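Local atomic coordinates of monomethylamine methyltransferase mtmB1 (Methanosarcina barkeri, PDB entry 1TV3), a protein that catalyses the transfer of the methyl group from monomethylamine to the corrinoid cofactor of its partner protein MtmC in methanogenesis. Residues G159-V164 / P204-S209; T182-I187 / M199-P204; N332-C337 / S350-T355. One frame throughout, in Å; residues are numbered along the deposited sequence.

Contact 1. Residues G159-V164 / P204-S209. With BG4 (5-(hydroxy-methyl-amino)-3-methyl-pyrrolidine-2-carboxylic acid), chain B.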
loop_
_atom_site.group_PDB
_atom_site.type_symbol
_atom_site.label_atom_id
_atom_site.label_comp_id
_atom_site.label_asym_id
_atom_site.label_seq_id
_atom_site.Cartn_x
_atom_site.Cartn_y
_atom_site.Cartn_z
ATOM N N GLY A 159 -13.056 -3.006 -24.284
ATOM C CA GLY A 159 -13.836 -3.732 -25.266
ATOM C C GLY A 159 -14.539 -4.835 -24.490
ATOM O O GLY A 159 -14.363 -4.946 -23.274
ATOM N N VAL A 160 -15.329 -5.652 -25.178
ATOM C CA VAL A 160 -16.056 -6.742 -24.536
ATOM C C VAL A 160 -15.455 -8.099 -24.898
ATOM O O VAL A 160 -15.230 -8.393 -26.074
ATOM C CB VAL A 160 -17.550 -6.723 -24.950
ATOM C CG1 VAL A 160 -18.237 -8.019 -24.532
ATOM C CG2 VAL A 160 -18.246 -5.529 -24.311
ATOM N N MET A 161 -15.192 -8.920 -23.884
ATOM C CA MET A 161 -14.631 -10.253 -24.102
ATOM C C MET A 161 -15.739 -11.159 -24.635
ATOM O O MET A 161 -16.728 -11.385 -23.940
ATOM C CB MET A 161 -14.112 -10.846 -22.784
ATOM C CG MET A 161 -13.003 -10.059 -22.096
ATOM S SD MET A 161 -12.368 -10.940 -20.639
ATOM C CE MET A 161 -11.373 -12.228 -21.435
ATOM N N THR A 162 -15.593 -11.677 -25.853
ATOM C CA THR A 162 -16.629 -12.557 -26.400
ATOM C C THR A 162 -16.670 -13.859 -25.608
ATOM O O THR A 162 -17.656 -14.590 -25.647
ATOM C CB THR A 162 -16.397 -12.878 -27.893
ATOM O OG1 THR A 162 -15.105 -13.469 -28.067
ATOM C CG2 THR A 162 -16.499 -11.612 -28.730
ATOM N N SER A 163 -15.591 -14.144 -24.889
ATOM C CA SER A 163 -15.515 -15.342 -24.060
ATOM C C SER A 163 -14.352 -15.228 -23.085
ATOM O O SER A 163 -13.397 -14.484 -23.318
ATOM C CB SER A 163 -15.326 -16.595 -24.919
ATOM O OG SER A 163 -13.982 -16.731 -25.347
ATOM N N VAL A 164 -14.447 -15.958 -21.982
ATOM C CA VAL A 164 -13.394 -15.972 -20.984
ATOM C C VAL A 164 -13.226 -17.446 -20.629
ATOM O O VAL A 164 -14.188 -18.126 -20.261
ATOM C CB VAL A 164 -13.765 -15.096 -19.758
ATOM C CG1 VAL A 164 -15.001 -15.635 -19.065
ATOM C CG2 VAL A 164 -12.579 -15.008 -18.810
ATOM N N PRO A 204 -16.786 -1.292 -16.169
ATOM C CA PRO A 204 -16.582 -2.602 -16.808
ATOM C C PRO A 204 -17.587 -2.813 -17.943
ATOM O O PRO A 204 -18.773 -2.526 -17.789
ATOM C CB PRO A 204 -16.782 -3.576 -15.651
ATOM C CG PRO A 204 -17.884 -2.924 -14.875
ATOM C CD PRO A 204 -17.504 -1.442 -14.887
ATOM N N GLU A 205 -17.125 -3.335 -19.072
ATOM C CA GLU A 205 -18.005 -3.502 -20.222
ATOM C C GLU A 205 -18.612 -4.877 -20.474
ATOM O O GLU A 205 -19.765 -4.975 -20.890
ATOM C CB GLU A 205 -17.277 -3.042 -21.487
ATOM C CG GLU A 205 -16.784 -1.597 -21.443
ATOM C CD GLU A 205 -17.882 -0.607 -21.095
ATOM O OE1 GLU A 205 -19.050 -0.839 -21.484
ATOM O OE2 GLU A 205 -17.574 0.414 -20.444
ATOM N N THR A 206 -17.845 -5.936 -20.235
ATOM C CA THR A 206 -18.339 -7.288 -20.478
ATOM C C THR A 206 -19.506 -7.670 -19.564
ATOM O O THR A 206 -20.384 -8.440 -19.958
ATOM C CB THR A 206 -17.205 -8.326 -20.325
ATOM O OG1 THR A 206 -16.108 -7.964 -21.177
ATOM C CG2 THR A 206 -17.694 -9.708 -20.724
ATOM N N SER A 207 -19.515 -7.131 -18.349
ATOM C CA SER A 207 -20.584 -7.416 -17.399
ATOM C C SER A 207 -21.781 -6.518 -17.683
ATOM O O SER A 207 -21.615 -5.360 -18.066
ATOM C CB SER A 207 -20.096 -7.192 -15.962
ATOM O OG SER A 207 -19.434 -5.941 -15.835
ATOM N N LEU A 208 -22.983 -7.056 -17.492
ATOM C CA LEU A 208 -24.212 -6.302 -17.737
ATOM C C LEU A 208 -25.096 -6.227 -16.498
ATOM O O LEU A 208 -25.830 -5.256 -16.310
ATOM C CB LEU A 208 -25.007 -6.940 -18.886
ATOM C CG LEU A 208 -24.277 -7.072 -20.230
ATOM C CD1 LEU A 208 -25.162 -7.808 -21.232
ATOM C CD2 LEU A 208 -23.912 -5.691 -20.748
ATOM N N SER A 209 -25.035 -7.255 -15.659
ATOM C CA SER A 209 -25.849 -7.280 -14.452
ATOM C C SER A 209 -25.202 -6.458 -13.348
ATOM O O SER A 209 -24.011 -6.149 -13.406
ATOM C CB SER A 209 -26.024 -8.713 -13.957
ATOM O OG SER A 209 -24.818 -9.198 -13.400
HETATM C C1 BG4 B . -17.699 4.235 -23.594
HETATM C C2 BG4 B . -18.968 3.640 -24.199
HETATM C C3 BG4 B . -18.735 2.239 -24.750
HETATM C C4 BG4 B . -19.213 1.295 -23.635
HETATM C C5 BG4 B . -20.332 2.030 -22.897
HETATM C C6 BG4 B . -19.536 2.149 -25.949
HETATM N N1 BG4 B . -20.113 3.508 -23.191
HETATM O O1 BG4 B . -16.965 4.945 -24.301
HETATM N N2 BG4 B . -20.226 1.818 -21.479
HETATM O O2 BG4 B . -19.130 2.388 -20.688
HETATM C C7 BG4 B . -21.466 2.232 -20.839
#
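The hydroxyl of T206 sits directly in front of the backbone N-H of M161, and this is where the two segments grip each other. M161 N donates to T206 OG1 at 3.0 Å along an almost straight line, 170° at the hydrogen. With OG1 on the N side of its own residue (chi1 -54°), the methyl CG2 is left to lie against the M161 carbonyl, 3.8 Å from M161 O. OG1 is also hydrogen-bonded to E183 OE2 on helix 174-193, which fixes the rotation of the group. Both segments lie at the C-terminal end of the TIM-barrel strands, where BG4 sits: 159-164 leaves parallel strand 155-161, and the loop 204-209 follows the neighbouring strand 201-203. The more open side is at V160, partly exposed and held by van der Waals contact alone; its CG2 rests 3.8 Å from E205 O, and its side chain crosses that of E205 at about a right angle. T162 and S163, both partly exposed, point away from 204-209 and take no part. A bend at chi2 swings the E205 carboxylate off from V160 to BG4, where BG4 N2 donates to E205 OE1 at 2.9 Å and E205 OE2 lies 2.5 Å from BG4 O2.

Contact 2. Residues T182-I187 / M199-P204. With BG4 (5-(hydroxy-methyl-amino)-3-methyl-pyrrolidine-2-carboxylic acid), chain B.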
loop_
_atom_site.group_PDB
_atom_site.type_symbol
_atom_site.label_atom_id
_atom_site.label_comp_id
_atom_site.label_asym_id
_atom_site.label_seq_id
_atom_site.Cartn_x
_atom_site.Cartn_y
_atom_site.Cartn_z
ATOM N N THR A 182 -11.322 -9.922 -14.964
ATOM C CA THR A 182 -10.320 -10.235 -15.978
ATOM C C THR A 182 -10.156 -9.152 -17.041
ATOM O O THR A 182 -9.037 -8.787 -17.412
ATOM C CB THR A 182 -10.672 -11.570 -16.672
ATOM O OG1 THR A 182 -10.700 -12.615 -15.694
ATOM C CG2 THR A 182 -9.653 -11.913 -17.742
ATOM N N GLU A 183 -11.281 -8.646 -17.527
ATOM C CA GLU A 183 -11.292 -7.611 -18.547
ATOM C C GLU A 183 -10.213 -6.545 -18.336
ATOM O O GLU A 183 -9.276 -6.431 -19.128
ATOM C CB GLU A 183 -12.669 -6.956 -18.568
ATOM C CG GLU A 183 -12.851 -5.858 -19.591
ATOM C CD GLU A 183 -14.220 -5.220 -19.470
ATOM O OE1 GLU A 183 -14.318 -4.103 -18.916
ATOM O OE2 GLU A 183 -15.202 -5.850 -19.916
ATOM N N THR A 184 -10.346 -5.768 -17.267
ATOM C CA THR A 184 -9.387 -4.704 -16.982
ATOM C C THR A 184 -8.003 -5.230 -16.598
ATOM O O THR A 184 -6.990 -4.583 -16.874
ATOM C CB THR A 184 -9.932 -3.761 -15.883
ATOM O OG1 THR A 184 -11.095 -3.089 -16.384
ATOM C CG2 THR A 184 -8.893 -2.715 -15.487
ATOM N N ARG A 185 -7.948 -6.401 -15.971
ATOM C CA ARG A 185 -6.654 -6.964 -15.611
ATOM C C ARG A 185 -5.828 -7.193 -16.874
ATOM O O ARG A 185 -4.646 -6.851 -16.919
ATOM C CB ARG A 185 -6.833 -8.275 -14.844
ATOM C CG ARG A 185 -7.128 -8.060 -13.370
ATOM C CD ARG A 185 -7.484 -9.348 -12.655
ATOM N NE ARG A 185 -7.497 -9.150 -11.209
ATOM C CZ ARG A 185 -8.079 -9.971 -10.339
ATOM N NH1 ARG A 185 -8.711 -11.059 -10.761
ATOM N NH2 ARG A 185 -8.020 -9.703 -9.040
ATOM N N LEU A 186 -6.459 -7.753 -17.905
ATOM C CA LEU A 186 -5.773 -8.015 -19.170
ATOM C C LEU A 186 -5.432 -6.721 -19.900
ATOM O O LEU A 186 -4.338 -6.574 -20.445
ATOM C CB LEU A 186 -6.643 -8.880 -20.085
ATOM C CG LEU A 186 -6.913 -10.311 -19.623
ATOM C CD1 LEU A 186 -7.842 -10.998 -20.618
ATOM C CD2 LEU A 186 -5.599 -11.065 -19.501
ATOM N N ILE A 187 -6.376 -5.786 -19.910
ATOM C CA ILE A 187 -6.170 -4.515 -20.585
ATOM C C ILE A 187 -5.029 -3.715 -19.962
ATOM O O ILE A 187 -4.202 -3.151 -20.675
ATOM C CB ILE A 187 -7.466 -3.684 -20.589
ATOM C CG1 ILE A 187 -8.482 -4.350 -21.528
ATOM C CG2 ILE A 187 -7.182 -2.247 -21.032
ATOM C CD1 ILE A 187 -9.864 -3.726 -21.506
ATOM N N MET A 199 -2.000 3.610 -17.369
ATOM C CA MET A 199 -3.096 4.201 -18.126
ATOM C C MET A 199 -4.440 3.902 -17.463
ATOM O O MET A 199 -4.693 2.782 -17.014
ATOM C CB MET A 199 -3.127 3.666 -19.562
ATOM C CG MET A 199 -2.006 4.165 -20.457
ATOM S SD MET A 199 -2.209 3.585 -22.162
ATOM C CE MET A 199 -3.490 4.722 -22.753
ATOM N N GLY A 200 -5.299 4.911 -17.397
ATOM C CA GLY A 200 -6.613 4.704 -16.817
ATOM C C GLY A 200 -7.520 4.050 -17.849
ATOM O O GLY A 200 -7.282 4.163 -19.054
ATOM N N VAL A 201 -8.550 3.351 -17.386
ATOM C CA VAL A 201 -9.484 2.704 -18.296
ATOM C C VAL A 201 -10.912 3.148 -17.992
ATOM O O VAL A 201 -11.156 3.945 -17.076
ATOM C CB VAL A 201 -9.418 1.160 -18.184
ATOM C CG1 VAL A 201 -7.982 0.677 -18.380
ATOM C CG2 VAL A 201 -9.969 0.708 -16.836
ATOM N N LYS A 202 -11.850 2.634 -18.777
ATOM C CA LYS A 202 -13.258 2.941 -18.591
ATOM C C LYS A 202 -14.027 1.649 -18.814
ATOM O O LYS A 202 -13.888 1.005 -19.853
ATOM C CB LYS A 202 -13.720 4.023 -19.578
ATOM C CG LYS A 202 -15.127 4.539 -19.296
ATOM C CD LYS A 202 -16.193 3.847 -20.144
ATOM C CE LYS A 202 -16.361 4.560 -21.492
ATOM N NZ LYS A 202 -17.538 4.075 -22.276
ATOM N N GLY A 203 -14.816 1.269 -17.815
ATOM C CA GLY A 203 -15.605 0.050 -17.881
ATOM C C GLY A 203 -16.382 -0.076 -16.583
ATOM O O GLY A 203 -16.611 0.945 -15.925
ATOM N N PRO A 204 -16.786 -1.292 -16.169
ATOM C CA PRO A 204 -16.582 -2.602 -16.808
ATOM C C PRO A 204 -17.587 -2.813 -17.943
ATOM O O PRO A 204 -18.773 -2.526 -17.789
ATOM C CB PRO A 204 -16.782 -3.576 -15.651
ATOM C CG PRO A 204 -17.884 -2.924 -14.875
ATOM C CD PRO A 204 -17.504 -1.442 -14.887
HETATM C C1 BG4 B . -17.699 4.235 -23.594
HETATM C C2 BG4 B . -18.968 3.640 -24.199
HETATM C C3 BG4 B . -18.735 2.239 -24.750
HETATM C C4 BG4 B . -19.213 1.295 -23.635
HETATM C C5 BG4 B . -20.332 2.030 -22.897
HETATM C C6 BG4 B . -19.536 2.149 -25.949
HETATM N N1 BG4 B . -20.113 3.508 -23.191
HETATM O O1 BG4 B . -16.965 4.945 -24.301
HETATM N N2 BG4 B . -20.226 1.818 -21.479
HETATM O O2 BG4 B . -19.130 2.388 -20.688
HETATM C C7 BG4 B . -21.466 2.232 -20.839
#
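V201 points its side chain toward helix 182-187, and its two methyls take separate partners one turn apart. V201 CG2, in the crowded position between its own N and carbonyl carbon, meets the methyl of T184 (CG2 to CG2, 3.8 Å). V201 CG1 is 4.0 Å from I187 CG2, again methyl against methyl, and in both pairs the side chains cross obliquely. Nearer the end of the strand, E183 reaches over from the helix fully extended (chi1 -179°), bringing OE1 to 3.4 Å from P204 CA. That carboxylate is buried and well satisfied: OE1 accepts from N158 ND2 and from the backbone N of E205, while OE2 is held by T206 OG1. The lack of a side chain at G203 matters here, because a beta carbon would point at E183 OE1. Strand 201-203 closes the beta-alpha-beta unit begun by strand 155-161 and helix 174-193 of the TIM barrel; the short helix and strand segments run nearly antiparallel, at 163°, with axes 10.0 Å apart. K202 faces the other way, into the barrel. Its NZ is joined covalently to BG4 C1 at 1.3 Å, making the pyrrolysine side chain, here carrying a hydroxy-methyl-amino substituent. NZ also donates to BG4 O2 at 2.8 Å, and the K202 chain, bent at chi2 (-96°) and chi3, brings its CD to 3.3 Å from the same BG4 O2.

Contact 3. Residues N332-C337 / S350-T355; sequences NQYYPC and SAQSIT. With BG4 (5-(hydroxy-methyl-amino)-3-methyl-pyrrolidine-2-carboxylic acid), chain B.
Strand 330-333 leads on past helix 343-359, and the backbones come nearest at Y334 and Q352, whose CA atoms are 7.4 Å apart. Q352 reaches across with an extended chain and donates from NE2 to Q333 O at 2.7 Å, a straight bond (176°) that arrives well above the carbonyl plane. Its amide lies flat over one face of the Y334 ring, the planes only 10° apart, and Q352 CG makes a CH-pi contact 3.9 Å from the ring centroid. Y334 OH meets the helix backbone in the ring plane, 3.1 Å from S353 CA. With an alanine in place of Y334, a gap would probably open against the helix, and the Q352 amide would lose the ring it lies against and turn more easily. N332 ND2 is hydrogen-bonded to D356 OD1, while Q352 OE1 accepts from T306. On the barrel side, Y335 OH approaches BG4 C6 at 3.2 Å and Q333 OE1 approaches it at 3.4 Å; Q333 NE2 is hydrogen-bonded to E259, which also bonds BG4. This strand and helix open a beta-alpha-beta unit that strand 363-366 completes, and helices 309-325, 380-393 and 398-410 pack round the helix.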
loop_
_atom_site.group_PDB
_atom_site.type_symbol
_atom_site.label_atom_id
_atom_site.label_comp_id
_atom_site.label_asym_id
_atom_site.label_seq_id
_atom_site.Cartn_x
_atom_site.Cartn_y
_atom_site.Cartn_z
ATOM N N ASN A 332 -18.105 12.251 -25.268
ATOM C CA ASN A 332 -19.024 11.715 -26.266
ATOM C C ASN A 332 -18.407 10.433 -26.829
ATOM O O ASN A 332 -17.180 10.321 -26.908
ATOM C CB ASN A 332 -19.261 12.754 -27.377
ATOM C CG ASN A 332 -20.503 12.453 -28.205
ATOM O OD1 ASN A 332 -21.345 11.642 -27.809
ATOM N ND2 ASN A 332 -20.627 13.112 -29.351
ATOM N N GLN A 333 -19.251 9.464 -27.187
ATOM C CA GLN A 333 -18.778 8.185 -27.718
ATOM C C GLN A 333 -18.955 8.095 -29.232
ATOM O O GLN A 333 -19.875 8.684 -29.796
ATOM C CB GLN A 333 -19.486 7.023 -27.013
ATOM C CG GLN A 333 -20.994 7.060 -27.101
ATOM C CD GLN A 333 -21.643 6.164 -26.067
ATOM O OE1 GLN A 333 -21.543 4.940 -26.136
ATOM N NE2 GLN A 333 -22.306 6.776 -25.092
ATOM N N TYR A 334 -18.072 7.334 -29.873
ATOM C CA TYR A 334 -18.044 7.211 -31.327
ATOM C C TYR A 334 -18.559 5.918 -31.951
ATOM O O TYR A 334 -17.982 4.842 -31.754
ATOM C CB TYR A 334 -16.607 7.460 -31.815
ATOM C CG TYR A 334 -16.110 8.868 -31.566
ATOM C CD1 TYR A 334 -16.155 9.433 -30.289
ATOM C CD2 TYR A 334 -15.635 9.654 -32.619
ATOM C CE1 TYR A 334 -15.748 10.746 -30.068
ATOM C CE2 TYR A 334 -15.225 10.969 -32.411
ATOM C CZ TYR A 334 -15.289 11.510 -31.134
ATOM O OH TYR A 334 -14.933 12.824 -30.931
ATOM N N TYR A 335 -19.636 6.041 -32.724
ATOM C CA TYR A 335 -20.232 4.905 -33.421
ATOM C C TYR A 335 -20.394 5.193 -34.917
ATOM O O TYR A 335 -21.451 5.644 -35.362
ATOM C CB TYR A 335 -21.604 4.557 -32.836
ATOM C CG TYR A 335 -21.568 3.675 -31.608
ATOM C CD1 TYR A 335 -21.369 4.215 -30.332
ATOM C CD2 TYR A 335 -21.747 2.295 -31.720
ATOM C CE1 TYR A 335 -21.353 3.398 -29.197
ATOM C CE2 TYR A 335 -21.732 1.473 -30.599
ATOM C CZ TYR A 335 -21.537 2.030 -29.342
ATOM O OH TYR A 335 -21.532 1.209 -28.239
ATOM N N PRO A 336 -19.337 4.954 -35.708
ATOM C CA PRO A 336 -19.389 5.189 -37.156
ATOM C C PRO A 336 -20.110 4.022 -37.816
ATOM O O PRO A 336 -20.203 2.945 -37.231
ATOM C CB PRO A 336 -17.913 5.219 -37.570
ATOM C CG PRO A 336 -17.169 5.479 -36.282
ATOM C CD PRO A 336 -17.956 4.688 -35.276
ATOM N N CYS A 337 -20.610 4.232 -39.031
ATOM C CA CYS A 337 -21.287 3.169 -39.763
ATOM C C CYS A 337 -20.253 2.230 -40.380
ATOM O O CYS A 337 -20.362 1.013 -40.259
ATOM C CB CYS A 337 -22.160 3.750 -40.880
ATOM S SG CYS A 337 -23.583 4.695 -40.325
ATOM N N SER A 350 -13.784 11.414 -37.756
ATOM C CA SER A 350 -13.197 12.744 -37.837
ATOM C C SER A 350 -14.250 13.831 -37.664
ATOM O O SER A 350 -14.037 14.799 -36.930
ATOM C CB SER A 350 -12.479 12.936 -39.177
ATOM O OG SER A 350 -11.366 12.065 -39.287
ATOM N N ALA A 351 -15.381 13.674 -38.343
ATOM C CA ALA A 351 -16.461 14.655 -38.245
ATOM C C ALA A 351 -16.899 14.812 -36.790
ATOM O O ALA A 351 -17.112 15.932 -36.317
ATOM C CB ALA A 351 -17.651 14.229 -39.110
ATOM N N GLN A 352 -17.029 13.697 -36.076
ATOM C CA GLN A 352 -17.443 13.775 -34.680
ATOM C C GLN A 352 -16.355 14.393 -33.801
ATOM O O GLN A 352 -16.656 15.154 -32.881
ATOM C CB GLN A 352 -17.815 12.399 -34.134
ATOM C CG GLN A 352 -18.528 12.498 -32.792
ATOM C CD GLN A 352 -19.014 11.163 -32.270
ATOM O OE1 GLN A 352 -19.343 10.258 -33.043
ATOM N NE2 GLN A 352 -19.082 11.039 -30.947
ATOM N N SER A 353 -15.095 14.067 -34.080
ATOM C CA SER A 353 -13.979 14.613 -33.308
ATOM C C SER A 353 -13.955 16.137 -33.444
ATOM O O SER A 353 -13.738 16.859 -32.468
ATOM C CB SER A 353 -12.657 14.014 -33.796
ATOM O OG SER A 353 -11.556 14.547 -33.078
ATOM N N ILE A 354 -14.182 16.631 -34.659
ATOM C CA ILE A 354 -14.209 18.074 -34.887
ATOM C C ILE A 354 -15.350 18.682 -34.066
ATOM O O ILE A 354 -15.169 19.673 -33.352
ATOM C CB ILE A 354 -14.450 18.401 -36.383
ATOM C CG1 ILE A 354 -13.234 17.985 -37.213
ATOM C CG2 ILE A 354 -14.736 19.886 -36.554
ATOM C CD1 ILE A 354 -13.480 18.012 -38.710
ATOM N N THR A 355 -16.525 18.072 -34.170
ATOM C CA THR A 355 -17.703 18.547 -33.451
ATOM C C THR A 355 -17.496 18.542 -31.938
ATOM O O THR A 355 -17.731 19.550 -31.268
ATOM C CB THR A 355 -18.935 17.676 -33.773
ATOM O OG1 THR A 355 -19.174 17.688 -35.185
ATOM C CG2 THR A 355 -20.170 18.205 -33.048
HETATM C C1 BG4 B . -17.699 4.235 -23.594
HETATM C C2 BG4 B . -18.968 3.640 -24.199
HETATM C C3 BG4 B . -18.735 2.239 -24.750
HETATM C C4 BG4 B . -19.213 1.295 -23.635
HETATM C C5 BG4 B . -20.332 2.030 -22.897
HETATM C C6 BG4 B . -19.536 2.149 -25.949
HETATM N N1 BG4 B . -20.113 3.508 -23.191
HETATM O O1 BG4 B . -16.965 4.945 -24.301
HETATM N N2 BG4 B . -20.226 1.818 -21.479
HETATM O O2 BG4 B . -19.130 2.388 -20.688
HETATM C C7 BG4 B . -21.466 2.232 -20.839
#

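Overall arrangement
All three contacts are largely buried and belong to one TIM barrel; contact 2 is wholly buried, while contacts 1 and 3 each have one partly exposed residue among those that touch. Contacts 1 and 2, centres 11 Å apart, belong to one beta-alpha-beta unit: they share P204, and E183 of contact 2 hydrogen-bonds to E205 and T206 of contact 1. Contact 3 lies about 23 Å from each, centre to centre, on strand 330-333 and its helix. Contact 1 joins a strand end to a loop by a backbone-to-hydroxyl bond; contact 2 packs methyls between helix and strand beside a buried carboxylate; contact 3 relies on an amide stacked on an aromatic ring. Each sends side chains to BG4: K202 carries it, while E205, Q333 and Y335 approach from the surrounding wall.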